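Local atomic coordinates of GCN5-related N-acetyltransferase (PDB entry 3TT2), a protein that probably transfers an acyl group, such as acetyl from acetyl-coenzyme A, to an acceptor molecule, as other enzymes of the GNAT family do. Residues A[25-30]-A[46-51]; A[75-80]-A[105-110]; A[110-115]-A[315-320]; A[137-142]-A[311-316]. All blocks are in the same frame, centred on the assembly; numbering follows the deposited sequence.

Interaction 1. Residues A[25-30]-A[46-51]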
# COMPACT_ATOMS: atom_id res chain seq x y z
N ALA A 25 17.80 -11.44 9.01
CA ALA A 25 17.95 -12.47 8.00
C ALA A 25 16.97 -12.23 6.86
O ALA A 25 17.35 -12.27 5.69
CB ALA A 25 17.72 -13.84 8.61
N ILE A 26 15.72 -11.94 7.23
CA ILE A 26 14.61 -11.74 6.30
C ILE A 26 14.76 -10.47 5.45
O ILE A 26 14.45 -10.47 4.26
CB ILE A 26 13.25 -11.67 7.04
CG1 ILE A 26 12.93 -13.00 7.73
CG2 ILE A 26 12.14 -11.30 6.09
CD1 ILE A 26 11.72 -12.95 8.65
N ALA A 27 15.22 -9.40 6.08
CA ALA A 27 15.52 -8.18 5.36
C ALA A 27 16.38 -8.51 4.14
O ALA A 27 16.08 -8.10 3.02
CB ALA A 27 16.25 -7.21 6.27
N ARG A 28 17.42 -9.30 4.37
CA ARG A 28 18.34 -9.68 3.31
C ARG A 28 17.68 -10.53 2.24
O ARG A 28 18.05 -10.47 1.07
CB ARG A 28 19.53 -10.43 3.90
CG ARG A 28 20.26 -9.64 4.98
CD ARG A 28 21.55 -10.32 5.37
NE ARG A 28 21.35 -11.60 6.04
CZ ARG A 28 21.46 -11.79 7.35
NH1 ARG A 28 21.79 -10.77 8.14
NH2 ARG A 28 21.25 -12.99 7.86
N LEU A 29 16.71 -11.34 2.64
CA LEU A 29 15.97 -12.13 1.67
C LEU A 29 15.19 -11.21 0.73
O LEU A 29 15.18 -11.41 -0.49
CB LEU A 29 15.04 -13.11 2.38
CG LEU A 29 13.83 -13.63 1.60
CD1 LEU A 29 14.24 -14.35 0.33
CD2 LEU A 29 13.01 -14.55 2.48
N ILE A 30 14.54 -10.20 1.30
CA ILE A 30 13.81 -9.22 0.51
C ILE A 30 14.77 -8.46 -0.38
O ILE A 30 14.46 -8.14 -1.53
CB ILE A 30 13.11 -8.17 1.39
CG1 ILE A 30 12.37 -8.83 2.55
CG2 ILE A 30 12.18 -7.32 0.56
CD1 ILE A 30 11.39 -9.86 2.12
N GLU A 46 15.22 -2.97 10.05
CA GLU A 46 14.46 -1.90 10.67
C GLU A 46 13.06 -1.78 10.08
O GLU A 46 12.08 -1.63 10.81
CB GLU A 46 15.20 -0.60 10.47
CG GLU A 46 14.57 0.56 11.18
CD GLU A 46 15.40 1.82 11.04
OE1 GLU A 46 16.64 1.76 11.24
OE2 GLU A 46 14.81 2.87 10.71
N GLU A 47 12.96 -1.85 8.75
CA GLU A 47 11.66 -1.79 8.08
C GLU A 47 10.81 -3.01 8.42
O GLU A 47 9.62 -2.88 8.71
CB GLU A 47 11.82 -1.69 6.56
CG GLU A 47 11.99 -0.27 6.05
CD GLU A 47 12.08 -0.19 4.54
OE1 GLU A 47 12.98 0.51 4.03
OE2 GLU A 47 11.24 -0.82 3.86
N VAL A 48 11.43 -4.19 8.36
CA VAL A 48 10.76 -5.45 8.69
C VAL A 48 10.10 -5.36 10.06
O VAL A 48 8.90 -5.60 10.20
CB VAL A 48 11.75 -6.64 8.62
CG1 VAL A 48 11.21 -7.85 9.34
CG2 VAL A 48 12.05 -6.99 7.18
N LEU A 49 10.89 -4.97 11.06
CA LEU A 49 10.41 -4.79 12.43
C LEU A 49 9.24 -3.83 12.53
O LEU A 49 8.40 -3.98 13.41
CB LEU A 49 11.53 -4.23 13.28
CG LEU A 49 12.74 -5.14 13.41
CD1 LEU A 49 13.93 -4.29 13.79
CD2 LEU A 49 12.46 -6.24 14.42
N ARG A 50 9.24 -2.83 11.66
CA ARG A 50 8.17 -1.84 11.62
C ARG A 50 6.91 -2.39 10.95
O ARG A 50 5.80 -2.16 11.42
CB ARG A 50 8.63 -0.58 10.89
CG ARG A 50 7.49 0.39 10.61
CD ARG A 50 7.94 1.60 9.80
NE ARG A 50 9.02 2.35 10.45
CZ ARG A 50 10.30 2.24 10.13
NH1 ARG A 50 10.67 1.41 9.16
NH2 ARG A 50 11.21 2.96 10.77
N ASP A 51 7.08 -3.11 9.85
CA ASP A 51 5.95 -3.71 9.16
C ASP A 51 5.41 -4.91 9.94
O ASP A 51 4.39 -5.50 9.58
CB ASP A 51 6.32 -4.11 7.72
CG ASP A 51 6.88 -2.95 6.91
OD1 ASP A 51 6.92 -1.81 7.43
OD2 ASP A 51 7.28 -3.16 5.74
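Ala27 and Val48 mark the closest approach of two helical segments, 25-30 and 46-51, whose backbones come within 6.4 Å there, measured between the CA atoms of these two residues. No hydrogen bond crosses the gap, and a single methyl group does nearly all the touching. With CG1 of Val48 anti to its backbone N (chi1 162°), the other branch, CG2, lies beside that N and meets the facing helix. This methyl reaches the backbone of that helix, with Val48 CG2 4.1 Å from Ala27 CA, and Ala27 CB is only slightly farther from the same methyl at 4.3 Å. Alanine suits this place because its short side chain lets a branched residue come close to the helix backbone; Ala23, one turn earlier, also touches Val48. In the GNAT fold two helices commonly join the first strand to the second, and helices 23-36 and 45-51 occupy that connection between strands 14-16 and 61-65. Ile26 flanks the valine, its CG2 4.4 Å from Val48 CG2, while its side chain also packs on Tyr74 of strand 71-80 and on Trp52. Among the polar residues of the shorter helix, exposed Glu46 forms a long salt bridge, OE2 lying 3.6 Å from Arg50 NH2 in the guanidinium plane.

Interaction 2. Residues A[75-80]-A[105-110]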
# COMPACT_ATOMS: atom_id res chain seq x y z
N ALA A 75 6.68 -15.12 3.66
CA ALA A 75 5.46 -14.41 3.32
C ALA A 75 4.68 -13.94 4.56
O ALA A 75 4.73 -14.57 5.62
CB ALA A 75 4.58 -15.25 2.42
N ASP A 76 3.99 -12.82 4.42
CA ASP A 76 3.05 -12.35 5.44
C ASP A 76 1.70 -11.97 4.79
O ASP A 76 1.64 -11.77 3.58
CB ASP A 76 3.64 -11.19 6.27
CG ASP A 76 3.90 -9.91 5.45
OD1 ASP A 76 3.31 -9.72 4.36
OD2 ASP A 76 4.70 -9.06 5.92
N VAL A 77 0.62 -11.89 5.57
CA VAL A 77 -0.70 -11.64 5.00
C VAL A 77 -1.38 -10.43 5.59
O VAL A 77 -1.28 -10.18 6.79
CB VAL A 77 -1.67 -12.84 5.18
CG1 VAL A 77 -1.21 -14.07 4.40
CG2 VAL A 77 -1.84 -13.18 6.65
N LEU A 78 -2.08 -9.68 4.74
CA LEU A 78 -3.07 -8.72 5.21
C LEU A 78 -4.48 -9.27 5.03
O LEU A 78 -4.80 -9.83 3.98
CB LEU A 78 -2.92 -7.39 4.49
CG LEU A 78 -1.82 -6.54 5.12
CD1 LEU A 78 -1.47 -5.33 4.26
CD2 LEU A 78 -2.29 -6.11 6.49
N ASN A 79 -5.31 -9.15 6.06
CA ASN A 79 -6.64 -9.74 6.04
C ASN A 79 -7.73 -8.70 6.16
O ASN A 79 -7.77 -7.95 7.14
CB ASN A 79 -6.76 -10.75 7.19
CG ASN A 79 -8.19 -11.09 7.52
OD1 ASN A 79 -9.03 -11.20 6.64
ND2 ASN A 79 -8.48 -11.26 8.81
N ARG A 80 -8.62 -8.62 5.18
CA ARG A 80 -9.78 -7.73 5.27
C ARG A 80 -11.07 -8.51 5.44
O ARG A 80 -11.53 -9.15 4.50
CB ARG A 80 -9.87 -6.86 4.00
CG ARG A 80 -11.13 -6.00 3.90
CD ARG A 80 -11.23 -5.25 2.56
NE ARG A 80 -10.06 -4.41 2.31
CZ ARG A 80 -9.79 -3.82 1.14
NH1 ARG A 80 -8.69 -3.07 1.00
NH2 ARG A 80 -10.61 -3.99 0.10
N VAL A 105 2.38 -19.77 -2.08
CA VAL A 105 1.10 -19.43 -2.66
C VAL A 105 -0.01 -20.21 -1.99
O VAL A 105 -0.97 -19.62 -1.50
CB VAL A 105 1.10 -19.68 -4.17
CG1 VAL A 105 -0.32 -19.62 -4.71
CG2 VAL A 105 1.98 -18.66 -4.85
N GLN A 106 0.14 -21.54 -1.93
CA GLN A 106 -0.89 -22.39 -1.32
C GLN A 106 -1.00 -22.12 0.18
O GLN A 106 -2.10 -22.15 0.72
CB GLN A 106 -0.66 -23.87 -1.65
CG GLN A 106 -1.65 -24.83 -0.96
CD GLN A 106 -2.69 -25.46 -1.90
OE1 GLN A 106 -3.09 -24.87 -2.91
NE2 GLN A 106 -3.14 -26.67 -1.56
N TRP A 107 0.11 -21.84 0.84
CA TRP A 107 0.10 -21.44 2.25
C TRP A 107 -0.90 -20.31 2.52
O TRP A 107 -1.67 -20.35 3.48
CB TRP A 107 1.49 -20.98 2.70
CG TRP A 107 1.51 -20.45 4.12
CD1 TRP A 107 1.55 -21.19 5.26
CD2 TRP A 107 1.47 -19.08 4.53
NE1 TRP A 107 1.55 -20.37 6.36
CE2 TRP A 107 1.50 -19.07 5.95
CE3 TRP A 107 1.42 -17.85 3.85
CZ2 TRP A 107 1.47 -17.89 6.69
CZ3 TRP A 107 1.40 -16.68 4.59
CH2 TRP A 107 1.42 -16.70 6.00
N GLY A 108 -0.86 -19.30 1.67
CA GLY A 108 -1.75 -18.18 1.79
C GLY A 108 -3.17 -18.55 1.47
O GLY A 108 -4.11 -18.08 2.11
N GLU A 109 -3.34 -19.40 0.46
CA GLU A 109 -4.66 -19.91 0.10
C GLU A 109 -5.24 -20.73 1.24
O GLU A 109 -6.40 -20.58 1.60
CB GLU A 109 -4.60 -20.77 -1.17
CG GLU A 109 -4.25 -20.01 -2.43
CD GLU A 109 -4.47 -20.82 -3.69
OE1 GLU A 109 -4.76 -22.03 -3.57
OE2 GLU A 109 -4.37 -20.25 -4.79
N GLU A 110 -4.42 -21.59 1.82
CA GLU A 110 -4.89 -22.40 2.93
C GLU A 110 -5.12 -21.50 4.14
O GLU A 110 -5.91 -21.84 5.00
CB GLU A 110 -3.91 -23.54 3.25
CG GLU A 110 -2.75 -23.13 4.15
CD GLU A 110 -2.25 -24.27 5.04
OE1 GLU A 110 -2.79 -25.39 4.94
OE2 GLU A 110 -1.32 -24.02 5.85
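Trp107 contributes the largest surface here, laying the far end of its indole against Val77 and Ala75 of strand 75-80. The ring stands out from helix 105-110 because its CG is anti to the backbone N (chi1 175°), which sends the six-membered ring across to the strand. Val77 meets it with one branch: CG1 is 3.7 Å from Trp107 CZ3, approaching obliquely. Ala75, two residues earlier on the same side of the strand, adds its methyl, with CB 4.1 Å from Trp107 CZ3, and its carbonyl O lies 4.0 Å from Trp107 CH2. The short alanine and the branched valine, both apolar, suit positions against the broad indole. Gly108 follows Trp107 at the closest backbone approach, its CA 7.4 Å from Val77 CA. Here helix 100-115 packs on the GNAT sheet; in relatives this helix follows the loop that binds the pyrophosphate of coenzyme A. Val62 of the adjacent strand 61-65 also touches the indole, and a glycerol, probably from the crystallisation liquor, lies about 3 Å from the Trp107 side chain. Without any hydrogen bond between the segments, their cohesion probably comes mainly from dispersion and the hydrophobic effect.

Interaction 3. Residues A[110-115]-A[315-320]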
# COMPACT_ATOMS: atom_id res chain seq x y z
N GLU A 110 -4.42 -21.59 1.82
CA GLU A 110 -4.89 -22.40 2.93
C GLU A 110 -5.12 -21.50 4.14
O GLU A 110 -5.91 -21.84 5.00
CB GLU A 110 -3.91 -23.54 3.25
CG GLU A 110 -2.75 -23.13 4.15
CD GLU A 110 -2.25 -24.27 5.04
OE1 GLU A 110 -2.79 -25.39 4.94
OE2 GLU A 110 -1.32 -24.02 5.85
N TRP A 111 -4.45 -20.35 4.19
CA TRP A 111 -4.62 -19.46 5.33
C TRP A 111 -6.07 -19.01 5.42
O TRP A 111 -6.70 -19.17 6.46
CB TRP A 111 -3.70 -18.24 5.24
CG TRP A 111 -3.68 -17.41 6.51
CD1 TRP A 111 -2.78 -17.49 7.52
CD2 TRP A 111 -4.61 -16.38 6.89
NE1 TRP A 111 -3.08 -16.58 8.51
CE2 TRP A 111 -4.20 -15.89 8.15
CE3 TRP A 111 -5.76 -15.83 6.30
CZ2 TRP A 111 -4.89 -14.89 8.82
CZ3 TRP A 111 -6.45 -14.83 6.97
CH2 TRP A 111 -6.01 -14.36 8.22
N ILE A 112 -6.58 -18.43 4.33
CA ILE A 112 -7.96 -17.95 4.31
C ILE A 112 -8.99 -19.09 4.35
O ILE A 112 -10.03 -18.95 4.97
CB ILE A 112 -8.26 -17.03 3.11
CG1 ILE A 112 -9.64 -16.39 3.29
CG2 ILE A 112 -8.23 -17.79 1.80
CD1 ILE A 112 -9.83 -15.74 4.65
N GLN A 113 -8.70 -20.21 3.72
CA GLN A 113 -9.61 -21.33 3.72
C GLN A 113 -9.88 -21.88 5.13
O GLN A 113 -11.00 -22.29 5.44
CB GLN A 113 -9.04 -22.44 2.86
CG GLN A 113 -9.13 -22.13 1.38
CD GLN A 113 -8.47 -23.21 0.56
OE1 GLN A 113 -7.49 -23.82 0.99
NE2 GLN A 113 -9.02 -23.47 -0.63
N ASP A 114 -8.85 -21.87 5.96
CA ASP A 114 -8.95 -22.37 7.33
C ASP A 114 -9.73 -21.43 8.22
O ASP A 114 -10.23 -21.84 9.27
CB ASP A 114 -7.55 -22.52 7.94
CG ASP A 114 -6.78 -23.68 7.35
OD1 ASP A 114 -7.36 -24.38 6.52
OD2 ASP A 114 -5.60 -23.90 7.71
N ARG A 115 -9.72 -20.15 7.87
CA ARG A 115 -10.45 -19.09 8.58
C ARG A 115 -11.80 -18.65 7.95
O ARG A 115 -12.48 -17.75 8.46
CB ARG A 115 -9.50 -17.92 8.85
CG ARG A 115 -8.38 -18.30 9.81
CD ARG A 115 -7.30 -17.23 9.89
NE ARG A 115 -6.12 -17.69 10.63
CZ ARG A 115 -5.22 -18.55 10.15
NH1 ARG A 115 -5.35 -19.08 8.95
NH2 ARG A 115 -4.18 -18.90 10.90
N LYS A 315 -7.36 -14.16 -7.22
CA LYS A 315 -8.02 -15.44 -7.49
C LYS A 315 -9.22 -15.59 -6.57
O LYS A 315 -9.16 -15.19 -5.41
CB LYS A 315 -7.04 -16.59 -7.26
CG LYS A 315 -7.58 -17.96 -7.60
CD LYS A 315 -6.68 -19.01 -6.99
CE LYS A 315 -6.99 -20.39 -7.50
NZ LYS A 315 -5.97 -21.37 -7.01
N GLU A 316 -10.29 -16.19 -7.06
CA GLU A 316 -11.47 -16.36 -6.23
C GLU A 316 -11.47 -17.72 -5.53
O GLU A 316 -11.60 -18.75 -6.18
CB GLU A 316 -12.75 -16.22 -7.04
CG GLU A 316 -14.02 -16.51 -6.25
CD GLU A 316 -15.26 -16.67 -7.13
OE1 GLU A 316 -15.60 -17.82 -7.50
OE2 GLU A 316 -15.90 -15.64 -7.44
N ILE A 317 -11.33 -17.69 -4.20
CA ILE A 317 -11.30 -18.90 -3.38
C ILE A 317 -12.70 -19.49 -3.16
O ILE A 317 -12.89 -20.71 -3.21
CB ILE A 317 -10.64 -18.64 -2.03
CG1 ILE A 317 -9.18 -18.23 -2.22
CG2 ILE A 317 -10.74 -19.87 -1.14
CD1 ILE A 317 -8.35 -19.20 -3.02
N ARG A 318 -13.68 -18.62 -2.91
CA ARG A 318 -15.07 -19.08 -2.85
C ARG A 318 -15.98 -18.10 -3.56
O ARG A 318 -15.83 -16.91 -3.42
CB ARG A 318 -15.50 -19.20 -1.39
CG ARG A 318 -16.82 -19.89 -1.16
CD ARG A 318 -17.22 -19.80 0.30
NE ARG A 318 -17.51 -18.43 0.70
CZ ARG A 318 -17.86 -18.07 1.93
NH1 ARG A 318 -17.96 -18.98 2.88
NH2 ARG A 318 -18.11 -16.80 2.20
N PRO A 319 -16.97 -18.62 -4.30
CA PRO A 319 -17.91 -17.75 -5.02
C PRO A 319 -18.92 -17.07 -4.10
O PRO A 319 -19.20 -17.56 -3.00
CB PRO A 319 -18.62 -18.70 -5.98
CG PRO A 319 -18.45 -20.06 -5.37
CD PRO A 319 -17.13 -20.04 -4.67
N GLY A 320 -19.46 -15.95 -4.55
CA GLY A 320 -20.43 -15.21 -3.77
C GLY A 320 -20.43 -13.74 -4.12
O GLY A 320 -19.75 -13.30 -5.05
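With CG1 of Ile317 beside the backbone N (chi1 -63°), CG2 falls anti to that N, and Gln113 carries its CG beside its own N (chi1 -73°) with the chain extended beyond; together these torsions bring the isoleucine methyl against the glutamine stem. Ile317 CG2 is 3.7 Å from Gln113 CG, the two side chains crossing at about a right angle. The amide comes close as well, Gln113 NE2 lying 4.0 Å from Ile317 CG2; the residue is exposed, so a side chain with an aliphatic stem and a polar end suits it. Ile112 faces the other branch. Its CG2 lies 4.2 Å from Ile317 CG1, and the two isoleucines slide past one another in opposite directions, while Ile112 also rests on Val125 and Val127. Strand 305-316 lies between strands 125-132 and 148-159, the position that a single GNAT domain commonly fills with its own last strand. Here the strand comes from some 200 residues downstream of the helix segment, consistent with the C-terminal GNAT unit lending its last strand to the N-terminal one. At its end Ile317 and Arg318 both face Val125, a classic beta bulge, where the chain turns a corner. At the bulge Ile317 points toward helix segment 110-115, whereas Arg318 NH2 hydrogen-bonds to the carbonyl oxygens of Pro120 and Ala123. On the helix, Arg115 NH1 gives a bent hydrogen bond of 2.8 Å to Trp111 O (N-H...O angle 135°), its guanidinium folding over the nitrogen side of the indole.

Interaction 4. Residues A[137-142]-A[311-316]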
# COMPACT_ATOMS: atom_id res chain seq x y z
N SER A 137 8.94 -14.22 -13.77
CA SER A 137 8.93 -15.48 -13.04
C SER A 137 7.65 -15.60 -12.22
O SER A 137 6.96 -16.62 -12.27
CB SER A 137 10.14 -15.58 -12.12
OG SER A 137 9.96 -14.79 -10.95
N ALA A 138 7.34 -14.54 -11.48
CA ALA A 138 6.18 -14.54 -10.61
C ALA A 138 4.92 -14.31 -11.41
O ALA A 138 3.84 -14.80 -11.06
CB ALA A 138 6.33 -13.51 -9.54
N LEU A 139 5.04 -13.56 -12.50
CA LEU A 139 3.92 -13.36 -13.42
C LEU A 139 3.37 -14.69 -13.95
O LEU A 139 2.16 -14.83 -14.15
CB LEU A 139 4.35 -12.47 -14.58
CG LEU A 139 3.89 -11.01 -14.61
CD1 LEU A 139 3.56 -10.50 -13.24
CD2 LEU A 139 4.96 -10.14 -15.25
N ARG A 140 4.26 -15.65 -14.20
CA ARG A 140 3.85 -16.95 -14.70
C ARG A 140 3.30 -17.82 -13.58
O ARG A 140 2.38 -18.60 -13.79
CB ARG A 140 4.99 -17.66 -15.45
CG ARG A 140 5.94 -18.47 -14.57
CD ARG A 140 6.97 -19.20 -15.42
NE ARG A 140 7.71 -18.28 -16.29
CZ ARG A 140 8.98 -17.92 -16.10
NH1 ARG A 140 9.66 -18.41 -15.08
NH2 ARG A 140 9.56 -17.08 -16.94
N LEU A 141 3.87 -17.67 -12.39
CA LEU A 141 3.44 -18.46 -11.24
C LEU A 141 2.00 -18.13 -10.89
O LEU A 141 1.23 -19.03 -10.53
CB LEU A 141 4.34 -18.22 -10.04
CG LEU A 141 3.94 -19.06 -8.83
CD1 LEU A 141 4.42 -20.48 -9.00
CD2 LEU A 141 4.50 -18.45 -7.58
N MSE A 142 1.64 -16.86 -10.98
CA MSE A 142 0.26 -16.41 -10.81
C MSE A 142 -0.69 -17.08 -11.78
O MSE A 142 -1.72 -17.61 -11.37
CB MSE A 142 0.14 -14.90 -10.98
CG MSE A 142 0.78 -14.07 -9.87
SE MSE A 142 0.16 -14.57 -8.08
CE MSE A 142 1.54 -15.89 -7.63
N VAL A 311 1.36 -5.18 -10.68
CA VAL A 311 0.12 -5.68 -11.23
C VAL A 311 -0.56 -6.51 -10.16
O VAL A 311 0.01 -7.47 -9.65
CB VAL A 311 0.34 -6.57 -12.46
CG1 VAL A 311 -1.01 -7.07 -13.00
CG2 VAL A 311 1.08 -5.81 -13.52
N LEU A 312 -1.78 -6.12 -9.81
CA LEU A 312 -2.50 -6.84 -8.79
C LEU A 312 -3.11 -8.12 -9.38
O LEU A 312 -3.92 -8.09 -10.31
CB LEU A 312 -3.56 -5.94 -8.18
CG LEU A 312 -4.59 -6.56 -7.23
CD1 LEU A 312 -3.94 -7.50 -6.25
CD2 LEU A 312 -5.27 -5.45 -6.47
N HIS A 313 -2.71 -9.25 -8.81
CA HIS A 313 -3.25 -10.54 -9.22
C HIS A 313 -4.22 -11.09 -8.19
O HIS A 313 -3.92 -11.11 -7.00
CB HIS A 313 -2.12 -11.51 -9.51
CG HIS A 313 -1.49 -11.29 -10.85
ND1 HIS A 313 -0.60 -10.27 -11.10
CD2 HIS A 313 -1.66 -11.94 -12.03
CE1 HIS A 313 -0.23 -10.31 -12.37
NE2 HIS A 313 -0.86 -11.31 -12.96
N ARG A 314 -5.40 -11.51 -8.66
CA ARG A 314 -6.46 -11.97 -7.77
C ARG A 314 -7.05 -13.31 -8.20
O ARG A 314 -7.23 -13.57 -9.38
CB ARG A 314 -7.57 -10.94 -7.72
CG ARG A 314 -8.61 -11.23 -6.68
CD ARG A 314 -9.60 -10.10 -6.61
NE ARG A 314 -9.01 -8.85 -6.12
CZ ARG A 314 -9.49 -7.65 -6.43
NH1 ARG A 314 -10.54 -7.58 -7.25
NH2 ARG A 314 -8.93 -6.54 -5.95
N LYS A 315 -7.36 -14.16 -7.22
CA LYS A 315 -8.02 -15.44 -7.49
C LYS A 315 -9.22 -15.59 -6.57
O LYS A 315 -9.16 -15.19 -5.41
CB LYS A 315 -7.04 -16.59 -7.26
CG LYS A 315 -7.58 -17.96 -7.60
CD LYS A 315 -6.68 -19.01 -6.99
CE LYS A 315 -6.99 -20.39 -7.50
NZ LYS A 315 -5.97 -21.37 -7.01
N GLU A 316 -10.29 -16.19 -7.06
CA GLU A 316 -11.47 -16.36 -6.23
C GLU A 316 -11.47 -17.72 -5.53
O GLU A 316 -11.60 -18.75 -6.18
CB GLU A 316 -12.75 -16.22 -7.04
CG GLU A 316 -14.02 -16.51 -6.25
CD GLU A 316 -15.26 -16.67 -7.13
OE1 GLU A 316 -15.60 -17.82 -7.50
OE2 GLU A 316 -15.90 -15.64 -7.44
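His313 is the residue of strand 311-316 that meets Leu139 and Met142 of helix 137-142, and its CA lies 7.0 Å from Met142 CA. At Val311 the carbonyl O receives a hydrogen bond of 3.2 Å from His313 ND1; the donor sits above the carbonyl plane, and the N-H...O angle is 153°. Leu312, directed to the other face, packs on Ile153 and Gln128. The imidazole of His313 follows, with its CG beside the backbone N (chi1 -79°), which swings the ring toward the helix. Met142, modelled as selenomethionine, covers one face: its CG lies 4.0 Å from the ring centroid, 25° off the normal, a CH-pi contact. At one side of the ring Met142 CB is 3.6 Å from His313 CD2, and the chain then bends, leaving SE oblique to the ring. The flexible, unbranched side chain of Met142 suits this site because it can fold over a ring and still touch Val105 of helix 100-115 and Ile131 of strand 125-132. Leu139 crosses the histidine at about a right angle, bringing its CD1 to 3.9 Å from His313 CE1. Through these three residues helix 136-144 packs on a strand supplied by the C-terminal part of the chain. Arg314 turns away and hydrogen-bonds to Gln128 through NE. Lys315 NZ hydrogen-bonds to His145 O and makes a salt bridge with Glu109 OE2. With ND1 engaged by its own strand, the histidine can present largely carbon and pi surface to the helix, and contact across this buried seam is one of dispersion and CH-pi attraction.

How the interactions relate
No hydrogen bond crosses any of the four contacts, but they differ in depth. Interactions 1, 2 and 4 are buried, whereas interaction 3 lies partly at the surface, where a glutamine packs beside two isoleucines. Helix 100-115 serves interactions 2 and 3, which share Glu110, and strand 305-316 serves interactions 3 and 4. A polar tie joins these three: Glu109 OE2 of interaction 2 forms a 2.9 Å salt bridge with Lys315 NZ, a residue common to interactions 3 and 4. Aromatic rings carry interactions 2 and 4; small and branched aliphatic residues dominate 1. Interaction 1, a helix pair, stands apart, its centre about 18 Å from that of interaction 2.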